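Local coordinates for calcium uptake protein 2, mitochondrial (PDB 6LB7), which probably regulates calcium entry into mitochondria as an EF-hand calcium-sensing partner of the calcium uniporter, at residues F245-A256 against F311-M319; E235-F245 against L286-V294. All blocks are in the same frame, centred on the assembly; numbering follows the deposited sequence.

Contact 1: residues F245-A256 against F311-M319; sequences FCHFTTHLEDFA and FLGVLKNRM
Leu315 is a knob in a knobs-into-holes arrangement, seated among Phe245, Phe248, Thr249 and Leu252. Its helix, 308-320, follows helix 288-298 in a helix-loop-helix consistent with an EF-hand and would be the exiting helix. Segment 245-256 is the end of one helix, a short turn and the start of the next: the short axis of 245-249 crosses at -93°, while 252-256 runs nearly antiparallel at 169°.

Among the aliphatic contacts, Leu315 CD1 presses on Leu252 CD2 at 3.5 Å, tighter than usual for two carbons. The other branch, Leu315 CD2, goes to Phe245 CZ at 3.8 Å. Leu312 splits its methyls, CD2 reaching Ala256 CB at 3.6 Å and CD1 the edge of the Phe255 ring.

The aromatic group is built round Phe311. Phe245 CZ and Phe255 CE1 both stand at its edge, the first 4.1 Å from Phe311 CZ, and Leu315 CD1 lies over one face, offset toward the rim. Phe248 CE2 comes obliquely, 4.2 Å from Phe311 CZ, and Phe248 CZ sits over the centre of the Phe255 ring. An alanine at Phe311 would take away the ring these three phenylalanines share and is likely to leave a gap between the two helix ends of segment 245-256. Helix 271-282 packs on Phe248 and Phe255.

Polar atoms enter at the Met319 end. Thr249 OG1, placed between its own backbone N and carbonyl carbon (chi1 69°), donates to Cys246 O at 2.6 Å. The same hydroxyl oxygen meets the sulfur of Met319, with Thr249 OG1 3.5 Å from SD.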
loop_
_atom_site.group_PDB
_atom_site.type_symbol
_atom_site.label_atom_id
_atom_site.label_comp_id
_atom_site.label_asym_id
_atom_site.label_seq_id
_atom_site.Cartn_x
_atom_site.Cartn_y
_atom_site.Cartn_z
ATOM N N PHE B 245 -15.807 -13.213 7.819
ATOM C CA PHE B 245 -16.064 -12.238 6.768
ATOM C C PHE B 245 -15.545 -10.869 7.152
ATOM O O PHE B 245 -14.970 -10.165 6.313
ATOM C CB PHE B 245 -17.546 -12.132 6.434
ATOM C CG PHE B 245 -17.804 -11.294 5.217
ATOM C CD1 PHE B 245 -17.728 -11.862 3.949
ATOM C CD2 PHE B 245 -18.074 -9.926 5.335
ATOM C CE1 PHE B 245 -17.946 -11.094 2.817
ATOM C CE2 PHE B 245 -18.290 -9.137 4.207
ATOM C CZ PHE B 245 -18.220 -9.733 2.935
ATOM N N CYS B 246 -15.770 -10.451 8.403
ATOM C CA CYS B 246 -15.290 -9.134 8.806
ATOM C C CYS B 246 -13.775 -9.048 8.712
ATOM O O CYS B 246 -13.232 -8.007 8.328
ATOM C CB CYS B 246 -15.774 -8.779 10.218
ATOM S SG CYS B 246 -17.564 -8.564 10.338
ATOM N N HIS B 247 -13.068 -10.111 9.093
ATOM C CA HIS B 247 -11.612 -10.111 8.926
ATOM C C HIS B 247 -11.224 -9.992 7.454
ATOM O O HIS B 247 -10.251 -9.304 7.114
ATOM C CB HIS B 247 -11.013 -11.386 9.524
ATOM C CG HIS B 247 -11.061 -11.424 11.015
ATOM N ND1 HIS B 247 -11.302 -12.580 11.727
ATOM C CD2 HIS B 247 -10.893 -10.443 11.934
ATOM C CE1 HIS B 247 -11.281 -12.309 13.020
ATOM N NE2 HIS B 247 -11.042 -11.019 13.171
ATOM N N PHE B 248 -11.974 -10.661 6.564
ATOM C CA PHE B 248 -11.713 -10.544 5.131
ATOM C C PHE B 248 -11.876 -9.105 4.628
ATOM O O PHE B 248 -11.151 -8.678 3.718
ATOM C CB PHE B 248 -12.623 -11.516 4.359
ATOM C CG PHE B 248 -12.949 -11.070 2.946
ATOM C CD1 PHE B 248 -12.077 -11.341 1.904
ATOM C CD2 PHE B 248 -14.140 -10.400 2.665
ATOM C CE1 PHE B 248 -12.370 -10.929 0.594
ATOM C CE2 PHE B 248 -14.444 -9.996 1.363
ATOM C CZ PHE B 248 -13.548 -10.270 0.325
ATOM N N THR B 249 -12.797 -8.332 5.202
ATOM C CA THR B 249 -12.947 -6.956 4.733
ATOM C C THR B 249 -11.714 -6.093 5.033
ATOM O O THR B 249 -11.564 -5.035 4.423
ATOM C CB THR B 249 -14.185 -6.287 5.345
ATOM O OG1 THR B 249 -13.975 -6.087 6.754
ATOM C CG2 THR B 249 -15.443 -7.147 5.111
ATOM N N THR B 250 -10.828 -6.507 5.943
ATOM C CA THR B 250 -9.626 -5.712 6.195
ATOM C C THR B 250 -8.494 -6.044 5.228
ATOM O O THR B 250 -7.449 -5.387 5.275
ATOM C CB THR B 250 -9.129 -5.864 7.648
ATOM O OG1 THR B 250 -8.727 -7.212 7.899
ATOM C CG2 THR B 250 -10.221 -5.473 8.657
ATOM N N HIS B 251 -8.697 -7.013 4.330
ATOM C CA HIS B 251 -7.731 -7.369 3.296
ATOM C C HIS B 251 -8.214 -6.995 1.901
ATOM O O HIS B 251 -7.911 -7.691 0.932
ATOM C CB HIS B 251 -7.414 -8.857 3.354
ATOM C CG HIS B 251 -6.779 -9.273 4.633
ATOM N ND1 HIS B 251 -5.416 -9.275 4.814
ATOM C CD2 HIS B 251 -7.319 -9.648 5.815
ATOM C CE1 HIS B 251 -5.141 -9.675 6.043
ATOM N NE2 HIS B 251 -6.278 -9.909 6.671
ATOM N N LEU B 252 -8.972 -5.904 1.791
ATOM C CA LEU B 252 -9.574 -5.518 0.517
ATOM C C LEU B 252 -8.549 -5.055 -0.501
ATOM O O LEU B 252 -8.830 -5.081 -1.705
ATOM C CB LEU B 252 -10.575 -4.385 0.710
ATOM C CG LEU B 252 -11.868 -4.723 1.436
ATOM C CD1 LEU B 252 -12.867 -3.573 1.320
ATOM C CD2 LEU B 252 -12.424 -6.014 0.895
ATOM N N GLU B 253 -7.411 -4.527 -0.043
ATOM C CA GLU B 253 -6.394 -4.055 -0.977
ATOM C C GLU B 253 -5.925 -5.188 -1.874
ATOM O O GLU B 253 -5.953 -5.074 -3.103
ATOM C CB GLU B 253 -5.216 -3.444 -0.210
ATOM C CG GLU B 253 -4.078 -2.975 -1.094
ATOM C CD GLU B 253 -2.840 -2.546 -0.306
ATOM O OE1 GLU B 253 -2.689 -2.949 0.871
ATOM O OE2 GLU B 253 -2.011 -1.803 -0.877
ATOM N N ASP B 254 -5.502 -6.299 -1.268
ATOM C CA ASP B 254 -5.076 -7.456 -2.035
ATOM C C ASP B 254 -6.247 -8.082 -2.782
ATOM O O ASP B 254 -6.077 -8.587 -3.895
ATOM C CB ASP B 254 -4.424 -8.478 -1.107
ATOM C CG ASP B 254 -3.076 -8.003 -0.573
ATOM O OD1 ASP B 254 -2.623 -6.924 -1.003
ATOM O OD2 ASP B 254 -2.468 -8.713 0.255
ATOM N N PHE B 255 -7.447 -8.048 -2.197
ATOM C CA PHE B 255 -8.594 -8.628 -2.888
ATOM C C PHE B 255 -8.915 -7.858 -4.160
ATOM O O PHE B 255 -9.244 -8.461 -5.189
ATOM C CB PHE B 255 -9.816 -8.675 -1.966
ATOM C CG PHE B 255 -11.034 -9.253 -2.631
ATOM C CD1 PHE B 255 -12.027 -8.414 -3.131
ATOM C CD2 PHE B 255 -11.171 -10.638 -2.789
ATOM C CE1 PHE B 255 -13.149 -8.941 -3.764
ATOM C CE2 PHE B 255 -12.296 -11.175 -3.412
ATOM C CZ PHE B 255 -13.285 -10.318 -3.906
ATOM N N ALA B 256 -8.838 -6.526 -4.114
ATOM C CA ALA B 256 -9.125 -5.729 -5.307
ATOM C C ALA B 256 -8.072 -5.944 -6.397
ATOM O O ALA B 256 -8.400 -5.948 -7.594
ATOM C CB ALA B 256 -9.221 -4.247 -4.948
ATOM N N PHE B 311 -19.667 -5.252 -5.800
ATOM C CA PHE B 311 -19.386 -5.850 -4.497
ATOM C C PHE B 311 -18.320 -5.049 -3.754
ATOM O O PHE B 311 -18.533 -4.602 -2.622
ATOM C CB PHE B 311 -18.955 -7.305 -4.697
ATOM C CG PHE B 311 -18.535 -8.011 -3.427
ATOM C CD1 PHE B 311 -19.380 -8.069 -2.324
ATOM C CD2 PHE B 311 -17.310 -8.650 -3.360
ATOM C CE1 PHE B 311 -18.993 -8.739 -1.174
ATOM C CE2 PHE B 311 -16.919 -9.327 -2.222
ATOM C CZ PHE B 311 -17.764 -9.370 -1.120
ATOM N N LEU B 312 -17.178 -4.822 -4.411
ATOM C CA LEU B 312 -16.093 -4.037 -3.836
ATOM C C LEU B 312 -16.557 -2.643 -3.412
ATOM O O LEU B 312 -16.117 -2.116 -2.384
ATOM C CB LEU B 312 -14.958 -3.949 -4.855
ATOM C CG LEU B 312 -13.629 -3.463 -4.306
ATOM C CD1 LEU B 312 -13.091 -4.466 -3.288
ATOM C CD2 LEU B 312 -12.655 -3.248 -5.456
ATOM N N GLY B 313 -17.454 -2.033 -4.185
ATOM C CA GLY B 313 -17.997 -0.752 -3.780
ATOM C C GLY B 313 -18.748 -0.816 -2.463
ATOM O O GLY B 313 -18.557 0.035 -1.590
ATOM N N VAL B 314 -19.616 -1.822 -2.302
ATOM C CA VAL B 314 -20.359 -1.975 -1.048
ATOM C C VAL B 314 -19.408 -2.268 0.113
ATOM O O VAL B 314 -19.586 -1.755 1.225
ATOM C CB VAL B 314 -21.437 -3.068 -1.204
ATOM C CG1 VAL B 314 -22.062 -3.440 0.154
ATOM C CG2 VAL B 314 -22.527 -2.616 -2.191
ATOM N N LEU B 315 -18.397 -3.102 -0.125
ATOM C CA LEU B 315 -17.393 -3.379 0.894
ATOM C C LEU B 315 -16.694 -2.104 1.322
ATOM O O LEU B 315 -16.435 -1.896 2.516
ATOM C CB LEU B 315 -16.366 -4.386 0.365
ATOM C CG LEU B 315 -16.840 -5.829 0.226
ATOM C CD1 LEU B 315 -15.672 -6.723 -0.136
ATOM C CD2 LEU B 315 -17.489 -6.282 1.513
ATOM N N LYS B 316 -16.370 -1.239 0.355
ATOM C CA LYS B 316 -15.774 0.044 0.693
ATOM C C LYS B 316 -16.760 0.944 1.425
ATOM O O LYS B 316 -16.350 1.683 2.321
ATOM C CB LYS B 316 -15.216 0.713 -0.565
ATOM C CG LYS B 316 -13.896 0.086 -1.044
ATOM C CD LYS B 316 -13.325 0.804 -2.265
ATOM C CE LYS B 316 -13.622 0.050 -3.561
ATOM N NZ LYS B 316 -14.106 0.918 -4.685
ATOM N N ASN B 317 -18.057 0.888 1.098
ATOM C CA ASN B 317 -19.038 1.556 1.958
ATOM C C ASN B 317 -18.912 1.060 3.402
ATOM O O ASN B 317 -18.915 1.860 4.342
ATOM C CB ASN B 317 -20.480 1.328 1.468
ATOM C CG ASN B 317 -20.751 1.856 0.043
ATOM O OD1 ASN B 317 -21.587 1.298 -0.668
ATOM N ND2 ASN B 317 -20.078 2.934 -0.352
ATOM N N ARG B 318 -18.845 -0.268 3.600
ATOM C CA ARG B 318 -18.754 -0.822 4.955
ATOM C C ARG B 318 -17.539 -0.266 5.684
ATOM O O ARG B 318 -17.656 0.284 6.783
ATOM C CB ARG B 318 -18.660 -2.350 4.931
ATOM C CG ARG B 318 -19.955 -3.169 4.810
ATOM C CD ARG B 318 -20.948 -3.047 5.983
ATOM N NE ARG B 318 -20.378 -2.703 7.276
ATOM C CZ ARG B 318 -21.096 -2.419 8.366
ATOM N NH1 ARG B 318 -22.430 -2.439 8.335
ATOM N NH2 ARG B 318 -20.474 -2.104 9.502
ATOM N N MET B 319 -16.361 -0.385 5.065
ATOM C CA MET B 319 -15.116 -0.018 5.724
ATOM C C MET B 319 -15.100 1.447 6.132
ATOM O O MET B 319 -14.615 1.791 7.215
ATOM C CB MET B 319 -13.940 -0.339 4.805
ATOM C CG MET B 319 -13.849 -1.824 4.532
ATOM S SD MET B 319 -13.907 -2.665 6.121
ATOM C CE MET B 319 -12.360 -2.054 6.824
#

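Contact 2: residues E235-F245 against L286-V294; sequences ESISLDEFKSF and LSNNILDTV
The Asn289 amide and the Glu241 carboxylate meet with their planes 86° apart. Asn289 ND2 points its N-H straight at Glu241 OE1, 2.8 Å away and in the amide plane, yet it reaches that oxygen from above the carboxylate. Ser238 N donates to OE1 from the opposite face, so one oxygen is gripped on both sides. Close to the amide plane, Asn289 ND2 also donates to Glu235 O at 3.2 Å, a more bent bond arriving above that carbonyl plane. Asn289 OD1 takes the hydroxyl of Ser287, OG to OD1 2.6 Å, in the carbonyl plane. With both ends of the amide held, its rotation is fixed; CG sits between the backbone N and the carbonyl carbon (chi1 49°), which turns the amide back toward Ser287.

Ser238 and Glu241 form a capping box that starts helix 239-249, Ser238 OG accepting from Glu241 N. The short axes of 239-245 and 288-294 cross at -55°; the two segments are also bridged by water 1, which donates to Glu241 O and accepts from Ser287 N.

Below this polar edge Ile290 fills the apolar side. Ile290 CG1 lies against Ile237 CG1 at 3.9 Å, its CG2 comes obliquely to Phe245 CD1 at 3.6 Å, and its CD1 approaches Glu241 O. Leu286 CD1 and Val294 CG2 come to the same Phe245 ring, likewise obliquely.

Glu241 thus serves two helix starts, capping its own and holding the Asn289 amide in the first turn of helix 288-298; with two N-H donors on OE1 its carboxylate is probably kept ionised.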
loop_
_atom_site.group_PDB
_atom_site.type_symbol
_atom_site.label_atom_id
_atom_site.label_comp_id
_atom_site.label_asym_id
_atom_site.label_seq_id
_atom_site.Cartn_x
_atom_site.Cartn_y
_atom_site.Cartn_z
ATOM N N GLU B 235 -28.946 -22.012 5.371
ATOM C CA GLU B 235 -28.162 -22.160 6.592
ATOM C C GLU B 235 -27.827 -20.779 7.156
ATOM O O GLU B 235 -27.067 -20.014 6.552
ATOM C CB GLU B 235 -26.897 -22.966 6.311
ATOM C CG GLU B 235 -25.759 -22.743 7.299
ATOM C CD GLU B 235 -25.926 -23.528 8.585
ATOM O OE1 GLU B 235 -25.300 -23.144 9.598
ATOM O OE2 GLU B 235 -26.683 -24.526 8.584
ATOM N N SER B 236 -28.378 -20.470 8.326
ATOM C CA SER B 236 -28.097 -19.203 8.975
ATOM C C SER B 236 -26.616 -19.118 9.365
ATOM O O SER B 236 -25.904 -20.123 9.437
ATOM C CB SER B 236 -29.001 -19.051 10.187
ATOM O OG SER B 236 -28.742 -20.091 11.109
ATOM N N ILE B 237 -26.151 -17.892 9.604
ATOM C CA ILE B 237 -24.732 -17.585 9.739
ATOM C C ILE B 237 -24.375 -17.487 11.216
ATOM O O ILE B 237 -25.057 -16.793 11.985
ATOM C CB ILE B 237 -24.396 -16.276 9.002
ATOM C CG1 ILE B 237 -24.544 -16.477 7.487
ATOM C CG2 ILE B 237 -23.020 -15.764 9.401
ATOM C CD1 ILE B 237 -25.215 -15.322 6.782
ATOM N N SER B 238 -23.302 -18.161 11.613
ATOM C CA SER B 238 -22.835 -18.097 12.990
ATOM C C SER B 238 -21.977 -16.857 13.235
ATOM O O SER B 238 -21.468 -16.209 12.309
ATOM C CB SER B 238 -22.016 -19.344 13.346
ATOM O OG SER B 238 -20.744 -19.318 12.705
ATOM N N LEU B 239 -21.775 -16.557 14.515
ATOM C CA LEU B 239 -20.868 -15.471 14.871
ATOM C C LEU B 239 -19.469 -15.706 14.292
ATOM O O LEU B 239 -18.843 -14.785 13.744
ATOM C CB LEU B 239 -20.808 -15.327 16.391
ATOM C CG LEU B 239 -19.915 -14.232 16.964
ATOM C CD1 LEU B 239 -20.360 -12.864 16.442
ATOM C CD2 LEU B 239 -19.981 -14.273 18.483
ATOM N N ASP B 240 -18.956 -16.932 14.409
ATOM C CA ASP B 240 -17.620 -17.213 13.890
ATOM C C ASP B 240 -17.555 -17.008 12.382
ATOM O O ASP B 240 -16.566 -16.479 11.868
ATOM C CB ASP B 240 -17.182 -18.642 14.245
ATOM C CG ASP B 240 -16.694 -18.760 15.685
ATOM O OD1 ASP B 240 -16.329 -17.718 16.264
ATOM O OD2 ASP B 240 -16.681 -19.887 16.237
ATOM N N GLU B 241 -18.584 -17.446 11.653
ATOM C CA GLU B 241 -18.604 -17.210 10.215
ATOM C C GLU B 241 -18.687 -15.719 9.914
ATOM O O GLU B 241 -18.067 -15.234 8.959
ATOM C CB GLU B 241 -19.770 -17.971 9.569
ATOM C CG GLU B 241 -19.615 -19.492 9.672
ATOM C CD GLU B 241 -20.871 -20.280 9.274
ATOM O OE1 GLU B 241 -21.996 -19.720 9.300
ATOM O OE2 GLU B 241 -20.726 -21.476 8.950
ATOM N N PHE B 242 -19.450 -14.973 10.716
ATOM C CA PHE B 242 -19.517 -13.533 10.524
ATOM C C PHE B 242 -18.163 -12.897 10.787
ATOM O O PHE B 242 -17.710 -12.044 10.012
ATOM C CB PHE B 242 -20.595 -12.937 11.436
ATOM C CG PHE B 242 -20.710 -11.449 11.348
ATOM C CD1 PHE B 242 -20.323 -10.657 12.413
ATOM C CD2 PHE B 242 -21.228 -10.841 10.202
ATOM C CE1 PHE B 242 -20.445 -9.291 12.355
ATOM C CE2 PHE B 242 -21.352 -9.459 10.129
ATOM C CZ PHE B 242 -20.963 -8.679 11.198
ATOM N N LYS B 243 -17.493 -13.306 11.872
ATOM C CA LYS B 243 -16.179 -12.749 12.189
ATOM C C LYS B 243 -15.188 -12.983 11.053
ATOM O O LYS B 243 -14.378 -12.101 10.740
ATOM C CB LYS B 243 -15.628 -13.350 13.494
ATOM C CG LYS B 243 -16.320 -12.867 14.753
ATOM C CD LYS B 243 -15.798 -13.595 16.015
ATOM C CE LYS B 243 -16.404 -12.975 17.252
ATOM N NZ LYS B 243 -15.941 -13.577 18.527
ATOM N N SER B 244 -15.242 -14.157 10.419
ATOM C CA SER B 244 -14.321 -14.446 9.316
ATOM C C SER B 244 -14.543 -13.496 8.152
ATOM O O SER B 244 -13.578 -13.037 7.534
ATOM C CB SER B 244 -14.475 -15.887 8.826
ATOM O OG SER B 244 -14.206 -16.766 9.892
ATOM N N PHE B 245 -15.807 -13.213 7.819
ATOM C CA PHE B 245 -16.064 -12.238 6.768
ATOM C C PHE B 245 -15.545 -10.869 7.152
ATOM O O PHE B 245 -14.970 -10.165 6.313
ATOM C CB PHE B 245 -17.546 -12.132 6.434
ATOM C CG PHE B 245 -17.804 -11.294 5.217
ATOM C CD1 PHE B 245 -17.728 -11.862 3.949
ATOM C CD2 PHE B 245 -18.074 -9.926 5.335
ATOM C CE1 PHE B 245 -17.946 -11.094 2.817
ATOM C CE2 PHE B 245 -18.290 -9.137 4.207
ATOM C CZ PHE B 245 -18.220 -9.733 2.935
ATOM N N LEU B 286 -14.028 -18.614 3.414
ATOM C CA LEU B 286 -15.316 -18.135 3.874
ATOM C C LEU B 286 -16.326 -19.268 3.789
ATOM O O LEU B 286 -16.215 -20.142 2.927
ATOM C CB LEU B 286 -15.796 -16.973 3.025
ATOM C CG LEU B 286 -14.927 -15.727 3.108
ATOM C CD1 LEU B 286 -15.536 -14.651 2.247
ATOM C CD2 LEU B 286 -14.792 -15.274 4.552
ATOM N N SER B 287 -17.330 -19.226 4.664
ATOM C CA SER B 287 -18.344 -20.275 4.700
ATOM C C SER B 287 -19.325 -20.160 3.535
ATOM O O SER B 287 -19.565 -19.074 2.989
ATOM C CB SER B 287 -19.119 -20.221 6.011
ATOM O OG SER B 287 -19.756 -18.954 6.154
ATOM N N ASN B 288 -19.937 -21.309 3.201
ATOM C CA ASN B 288 -20.791 -21.428 2.021
ATOM C C ASN B 288 -22.039 -20.567 2.119
ATOM O O ASN B 288 -22.488 -20.010 1.113
ATOM C CB ASN B 288 -21.201 -22.887 1.825
ATOM C CG ASN B 288 -20.045 -23.764 1.414
ATOM O OD1 ASN B 288 -19.213 -23.370 0.602
ATOM N ND2 ASN B 288 -19.988 -24.969 1.970
ATOM N N ASN B 289 -22.658 -20.489 3.303
ATOM C CA ASN B 289 -23.824 -19.615 3.423
ATOM C C ASN B 289 -23.470 -18.163 3.095
ATOM O O ASN B 289 -24.278 -17.449 2.483
ATOM C CB ASN B 289 -24.461 -19.741 4.828
ATOM C CG ASN B 289 -23.445 -19.615 5.982
ATOM O OD1 ASN B 289 -22.289 -19.213 5.798
ATOM N ND2 ASN B 289 -23.893 -19.969 7.190
ATOM N N ILE B 290 -22.261 -17.719 3.455
ATOM C CA ILE B 290 -21.859 -16.345 3.157
ATOM C C ILE B 290 -21.479 -16.195 1.687
ATOM O O ILE B 290 -21.897 -15.234 1.022
ATOM C CB ILE B 290 -20.721 -15.892 4.091
ATOM C CG1 ILE B 290 -21.289 -15.516 5.473
ATOM C CG2 ILE B 290 -20.019 -14.636 3.523
ATOM C CD1 ILE B 290 -20.247 -15.208 6.490
ATOM N N LEU B 291 -20.691 -17.135 1.153
ATOM C CA LEU B 291 -20.401 -17.120 -0.283
ATOM C C LEU B 291 -21.689 -17.098 -1.089
ATOM O O LEU B 291 -21.823 -16.339 -2.056
ATOM C CB LEU B 291 -19.573 -18.340 -0.690
ATOM C CG LEU B 291 -18.143 -18.469 -0.173
ATOM C CD1 LEU B 291 -17.598 -19.844 -0.492
ATOM C CD2 LEU B 291 -17.251 -17.391 -0.758
ATOM N N ASP B 292 -22.652 -17.936 -0.699
ATOM C CA ASP B 292 -23.917 -17.987 -1.422
ATOM C C ASP B 292 -24.660 -16.662 -1.337
ATOM O O ASP B 292 -25.259 -16.217 -2.319
ATOM C CB ASP B 292 -24.789 -19.117 -0.871
ATOM C CG ASP B 292 -26.117 -19.232 -1.598
ATOM O OD1 ASP B 292 -27.168 -18.957 -0.977
ATOM O OD2 ASP B 292 -26.107 -19.586 -2.795
ATOM N N THR B 293 -24.647 -16.022 -0.161
ATOM C CA THR B 293 -25.309 -14.729 -0.008
ATOM C C THR B 293 -24.665 -13.665 -0.886
ATOM O O THR B 293 -25.364 -12.869 -1.530
ATOM C CB THR B 293 -25.282 -14.295 1.464
ATOM O OG1 THR B 293 -25.994 -15.254 2.249
ATOM C CG2 THR B 293 -25.947 -12.936 1.624
ATOM N N VAL B 294 -23.332 -13.617 -0.901
ATOM C CA VAL B 294 -22.640 -12.627 -1.729
ATOM C C VAL B 294 -23.028 -12.790 -3.195
ATOM O O VAL B 294 -23.329 -11.809 -3.887
ATOM C CB VAL B 294 -21.119 -12.733 -1.540
ATOM C CG1 VAL B 294 -20.401 -11.992 -2.667
ATOM C CG2 VAL B 294 -20.721 -12.174 -0.188
HETATM O O HOH W 1 -17.198 -17.259 6.982
#

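How the contacts relate
Read from the N terminus, the chain passes through 235-245, runs through Phe245 without a break into 245-256, and later returns as 286-294 and then 311-319. Contact 2 closes a loop of 40 intervening residues and contact 1 one of 54; because their segments alternate, the two loops cross, neither enclosing the other. Phe245 belongs to both, so helix 239-249 is tied by its beginning to helix 288-298 and by its end to helix 308-320, the last two helices of the chain. The contacts also touch directly, Phe311 CE1 lying 3.8 Å from Val294 CG1, which makes one continuous hydrophobic core of this helical domain, their centres about 15 Å apart.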